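Local coordinates for protein Dot/Icm T4SS effector (Legionella pneumophila, PDB 6VVE) that acts as an effector kinase delivered by the bacterium into its host, binding ADP with manganese and switched on by host inositol hexakisphosphate, at residues His100-Glu103 and Phe104-Ile108; Leu275-Phe278 and Tyr279-Gly282. One frame throughout, in Å; residues are numbered along the deposited sequence.

Contact 1: residues His100-Glu103 and Phe104-Ile108; sequences HPRE and FYEEI
His100 lays its imidazole over one face of the Phe104 ring, four residues on. Its CB already touches the phenyl, 3.3 Å from Phe104 CD2, and CG follows at 3.4 Å from the same carbon. Farther out, His100 CD2 sits over the centre of the phenyl ring, with NE2 near CE2 and CZ. The result is an offset stack, ring centroids 4.0 Å apart and planes only 14° from parallel. ND1 makes a weak, nearly straight hydrogen bond to Tyr105 OH (3.4 Å, 164° at the hydrogen), and the imidazole edge also faces the tyrosine ring in an offset edge-to-face pair. Phe104 suits the stack because its flat apolar ring can lie against the imidazole; with CG anti to the backbone N (chi1 174°) it points back toward His100. Here helix 102-121 begins, just after strand 91-96 of the five-stranded sheet, probably in the position of helix C of protein kinases; Pro101 is the N-cap, and proline fits a place that needs no N-H of its own. Its carbonyl O receives Phe104 N at 2.9 Å. Arg102 O accepts Glu106 N almost straight, and Glu106 OE2 rests 3.3 Å from Arg102 CG. Tyr105, buried, turns its ring to Trp133.

Contact 2: residues Leu275-Phe278 and Tyr279-Gly282; sequences LLRF and YHEG
Leu275 opens the turn by accepting Tyr279 N on its carbonyl O at 2.8 Å, while its buried isobutyl group packs on Ile284, a place suited to a purely apolar side chain. Leu276 O likewise receives His280 N, at 2.7 Å. Leu276 CD2 lies 4.5 Å from Tyr279 CD2, a loose apolar approach, and both residues also reach helix 288-299, the leucine at Leu294 and Ile298, the tyrosine at Ala291. Arg277 gives its O to Glu281 N at 2.9 Å. Bent at chi2 and chi3 (59° and 58°), its chain brings CD to 3.8 Å from the carboxylate carbon, Glu281 CD; the charged ends remain farther apart, so the arginine's methylenes meet the carboxylate, while NH1 comes to the edge of the His280 ring. A long, flexible arginine suits this exposed face. Phe278 sets CD1 3.7 Å from Glu281 OE1, its ring and the carboxylate almost parallel, and Glu281 N, already bonded to Arg277 O, makes a weak second bond to Phe278 O. The apolar phenyl also packs on Leu283 and Ile284, a greasy patch that suits it. Gly282 N bonds Tyr279 O at 3.1 Å, and Gly282 leaves helical angles at positive phi (81°), which glycine adopts easily: a Schellman motif at the helix C-terminus.

Both contacts lie at helix ends, one at a beginning and one at an end: contact 1 starts helix 102-121, whereas contact 2 lies at the C-terminal end of helix 272-280. They follow each other along the chain without overlap and lie on opposite sides of its centre, their centres 44 Å apart and nearest atoms about 29 Å apart. Contact 1 belongs to what is probably the kinase N-terminal lobe, with the five-stranded antiparallel sheet, on the ligand-binding side though not lining the ADP pocket: the His100 side chain is about 12 Å from manganese and that of Arg102 about 12 Å from inositol hexakisphosphate. Contact 2 sits in the distal, helical C-terminal region, where it packs against helix 288-299.

Contact 1: residues His100-Glu103 and Phe104-Ile108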
loop_
_atom_site.group_PDB
_atom_site.type_symbol
_atom_site.label_atom_id
_atom_site.label_comp_id
_atom_site.label_asym_id
_atom_site.label_seq_id
_atom_site.Cartn_x
_atom_site.Cartn_y
_atom_site.Cartn_z
ATOM N N HIS A 100 -21.254 7.661 4.128
ATOM C CA HIS A 100 -21.033 7.047 5.425
ATOM C C HIS A 100 -20.988 8.138 6.486
ATOM O O HIS A 100 -20.784 9.312 6.166
ATOM C CB HIS A 100 -19.727 6.243 5.452
ATOM C CG HIS A 100 -19.562 5.319 4.288
ATOM N ND1 HIS A 100 -19.082 5.740 3.068
ATOM C CD2 HIS A 100 -19.815 3.996 4.156
ATOM C CE1 HIS A 100 -19.043 4.717 2.235
ATOM N NE2 HIS A 100 -19.483 3.646 2.871
ATOM N N PRO A 101 -21.189 7.776 7.751
ATOM C CA PRO A 101 -21.075 8.775 8.823
ATOM C C PRO A 101 -19.635 9.234 9.003
ATOM O O PRO A 101 -18.680 8.579 8.573
ATOM C CB PRO A 101 -21.575 8.033 10.073
ATOM C CG PRO A 101 -22.294 6.820 9.557
ATOM C CD PRO A 101 -21.622 6.461 8.258
ATOM N N ARG A 102 -19.496 10.385 9.665
ATOM C CA ARG A 102 -18.173 10.908 9.992
ATOM C C ARG A 102 -17.319 9.855 10.686
ATOM O O ARG A 102 -16.137 9.687 10.358
ATOM C CB ARG A 102 -18.317 12.151 10.871
ATOM C CG ARG A 102 -17.060 12.567 11.607
ATOM C CD ARG A 102 -17.325 13.805 12.470
ATOM N NE ARG A 102 -17.789 14.936 11.668
ATOM C CZ ARG A 102 -18.180 16.104 12.169
ATOM N NH1 ARG A 102 -18.167 16.303 13.482
ATOM N NH2 ARG A 102 -18.588 17.072 11.358
ATOM N N GLU A 103 -17.902 9.130 11.645
ATOM C CA GLU A 103 -17.131 8.146 12.399
ATOM C C GLU A 103 -16.551 7.065 11.496
ATOM O O GLU A 103 -15.523 6.468 11.827
ATOM C CB GLU A 103 -18.007 7.514 13.484
ATOM C CG GLU A 103 -18.449 8.478 14.589
ATOM C CD GLU A 103 -19.552 9.429 14.146
ATOM O OE1 GLU A 103 -20.198 9.161 13.106
ATOM O OE2 GLU A 103 -19.766 10.451 14.833
ATOM N N PHE A 104 -17.192 6.799 10.357
ATOM C CA PHE A 104 -16.664 5.816 9.419
ATOM C C PHE A 104 -15.329 6.271 8.850
ATOM O O PHE A 104 -14.385 5.476 8.746
ATOM C CB PHE A 104 -17.677 5.573 8.299
ATOM C CG PHE A 104 -17.173 4.673 7.207
ATOM C CD1 PHE A 104 -17.242 3.298 7.336
ATOM C CD2 PHE A 104 -16.642 5.206 6.046
ATOM C CE1 PHE A 104 -16.784 2.471 6.331
ATOM C CE2 PHE A 104 -16.181 4.384 5.039
ATOM C CZ PHE A 104 -16.255 3.015 5.181
ATOM N N TYR A 105 -15.228 7.551 8.482
ATOM C CA TYR A 105 -13.976 8.069 7.943
ATOM C C TYR A 105 -12.937 8.280 9.037
ATOM O O TYR A 105 -11.742 8.053 8.811
ATOM C CB TYR A 105 -14.232 9.376 7.193
ATOM C CG TYR A 105 -15.128 9.214 5.989
ATOM C CD1 TYR A 105 -14.646 8.656 4.812
ATOM C CD2 TYR A 105 -16.454 9.629 6.023
ATOM C CE1 TYR A 105 -15.463 8.506 3.703
ATOM C CE2 TYR A 105 -17.278 9.483 4.921
ATOM C CZ TYR A 105 -16.776 8.923 3.763
ATOM O OH TYR A 105 -17.587 8.773 2.662
ATOM N N GLU A 106 -13.370 8.715 10.224
ATOM C CA GLU A 106 -12.438 8.873 11.336
ATOM C C GLU A 106 -11.726 7.560 11.647
ATOM O O GLU A 106 -10.519 7.550 11.927
ATOM C CB GLU A 106 -13.174 9.381 12.575
ATOM C CG GLU A 106 -13.687 10.805 12.437
ATOM C CD GLU A 106 -14.451 11.272 13.659
ATOM O OE1 GLU A 106 -14.878 10.417 14.467
ATOM O OE2 GLU A 106 -14.621 12.498 13.811
ATOM N N GLU A 107 -12.459 6.441 11.604
ATOM C CA GLU A 107 -11.849 5.147 11.889
ATOM C C GLU A 107 -10.842 4.768 10.810
ATOM O O GLU A 107 -9.747 4.275 11.115
ATOM C CB GLU A 107 -12.931 4.075 12.019
ATOM C CG GLU A 107 -12.430 2.737 12.527
ATOM C CD GLU A 107 -11.919 2.811 13.959
ATOM O OE1 GLU A 107 -12.249 3.789 14.657
ATOM O OE2 GLU A 107 -11.183 1.890 14.379
ATOM N N ILE A 108 -11.197 4.977 9.541
ATOM C CA ILE A 108 -10.248 4.728 8.463
ATOM C C ILE A 108 -8.998 5.576 8.655
ATOM O O ILE A 108 -7.875 5.086 8.506
ATOM C CB ILE A 108 -10.908 4.994 7.094
ATOM C CG1 ILE A 108 -11.938 3.907 6.788
ATOM C CG2 ILE A 108 -9.853 5.061 6.001
ATOM C CD1 ILE A 108 -12.837 4.231 5.622
#

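Contact 2: residues Leu275-Phe278 and Tyr279-Gly282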
loop_
_atom_site.group_PDB
_atom_site.type_symbol
_atom_site.label_atom_id
_atom_site.label_comp_id
_atom_site.label_asym_id
_atom_site.label_seq_id
_atom_site.Cartn_x
_atom_site.Cartn_y
_atom_site.Cartn_z
ATOM N N LEU A 275 8.515 -21.619 -2.111
ATOM C CA LEU A 275 8.931 -20.610 -3.079
ATOM C C LEU A 275 10.226 -21.027 -3.768
ATOM O O LEU A 275 10.352 -20.930 -4.996
ATOM C CB LEU A 275 9.101 -19.256 -2.383
ATOM C CG LEU A 275 7.835 -18.579 -1.870
ATOM C CD1 LEU A 275 8.175 -17.485 -0.881
ATOM C CD2 LEU A 275 7.020 -18.027 -3.005
ATOM N N LEU A 276 11.202 -21.501 -2.989
ATOM C CA LEU A 276 12.476 -21.904 -3.576
ATOM C C LEU A 276 12.308 -23.124 -4.469
ATOM O O LEU A 276 12.934 -23.208 -5.529
ATOM C CB LEU A 276 13.494 -22.190 -2.477
ATOM C CG LEU A 276 14.740 -21.299 -2.434
ATOM C CD1 LEU A 276 15.742 -21.852 -1.421
ATOM C CD2 LEU A 276 15.404 -21.162 -3.796
ATOM N N ARG A 277 11.486 -24.088 -4.047
ATOM C CA ARG A 277 11.248 -25.272 -4.869
ATOM C C ARG A 277 10.593 -24.893 -6.193
ATOM O O ARG A 277 11.069 -25.274 -7.268
ATOM C CB ARG A 277 10.379 -26.270 -4.098
ATOM C CG ARG A 277 9.910 -27.476 -4.903
ATOM C CD ARG A 277 11.078 -28.284 -5.443
ATOM N NE ARG A 277 11.961 -28.753 -4.382
ATOM C CZ ARG A 277 13.134 -29.345 -4.589
ATOM N NH1 ARG A 277 13.569 -29.546 -5.827
ATOM N NH2 ARG A 277 13.871 -29.735 -3.554
ATOM N N PHE A 278 9.489 -24.144 -6.132
ATOM C CA PHE A 278 8.826 -23.708 -7.356
ATOM C C PHE A 278 9.762 -22.858 -8.215
ATOM O O PHE A 278 9.775 -22.982 -9.445
ATOM C CB PHE A 278 7.558 -22.928 -7.020
ATOM C CG PHE A 278 6.407 -23.789 -6.551
ATOM C CD1 PHE A 278 6.535 -25.167 -6.444
ATOM C CD2 PHE A 278 5.198 -23.213 -6.214
ATOM C CE1 PHE A 278 5.475 -25.949 -6.021
ATOM C CE2 PHE A 278 4.129 -23.993 -5.786
ATOM C CZ PHE A 278 4.266 -25.351 -5.695
ATOM N N TYR A 279 10.545 -21.977 -7.587
ATOM C CA TYR A 279 11.500 -21.170 -8.345
ATOM C C TYR A 279 12.561 -22.048 -8.997
ATOM O O TYR A 279 12.914 -21.848 -10.171
ATOM C CB TYR A 279 12.150 -20.135 -7.424
ATOM C CG TYR A 279 13.188 -19.271 -8.102
ATOM C CD1 TYR A 279 12.810 -18.264 -8.988
ATOM C CD2 TYR A 279 14.547 -19.462 -7.864
ATOM C CE1 TYR A 279 13.752 -17.474 -9.612
ATOM C CE2 TYR A 279 15.494 -18.675 -8.481
ATOM C CZ TYR A 279 15.093 -17.681 -9.354
ATOM O OH TYR A 279 16.031 -16.898 -9.971
ATOM N N HIS A 280 13.075 -23.036 -8.254
ATOM C CA HIS A 280 14.089 -23.928 -8.801
ATOM C C HIS A 280 13.544 -24.746 -9.962
ATOM O O HIS A 280 14.286 -25.067 -10.892
ATOM C CB HIS A 280 14.612 -24.849 -7.701
ATOM C CG HIS A 280 15.779 -25.691 -8.118
ATOM N ND1 HIS A 280 16.878 -25.170 -8.768
ATOM C CD2 HIS A 280 16.021 -27.016 -7.972
ATOM C CE1 HIS A 280 17.745 -26.139 -9.006
ATOM N NE2 HIS A 280 17.249 -27.268 -8.534
ATOM N N GLU A 281 12.260 -25.095 -9.924
ATOM C CA GLU A 281 11.649 -25.880 -10.987
ATOM C C GLU A 281 11.254 -25.042 -12.198
ATOM O O GLU A 281 10.820 -25.609 -13.205
ATOM C CB GLU A 281 10.413 -26.598 -10.450
ATOM C CG GLU A 281 10.706 -27.713 -9.466
ATOM C CD GLU A 281 9.437 -28.287 -8.851
ATOM O OE1 GLU A 281 8.537 -27.498 -8.492
ATOM O OE2 GLU A 281 9.334 -29.527 -8.736
ATOM N N GLY A 282 11.383 -23.722 -12.128
ATOM C CA GLY A 282 10.957 -22.873 -13.218
ATOM C C GLY A 282 9.475 -22.592 -13.253
ATOM O O GLY A 282 8.956 -22.207 -14.309
#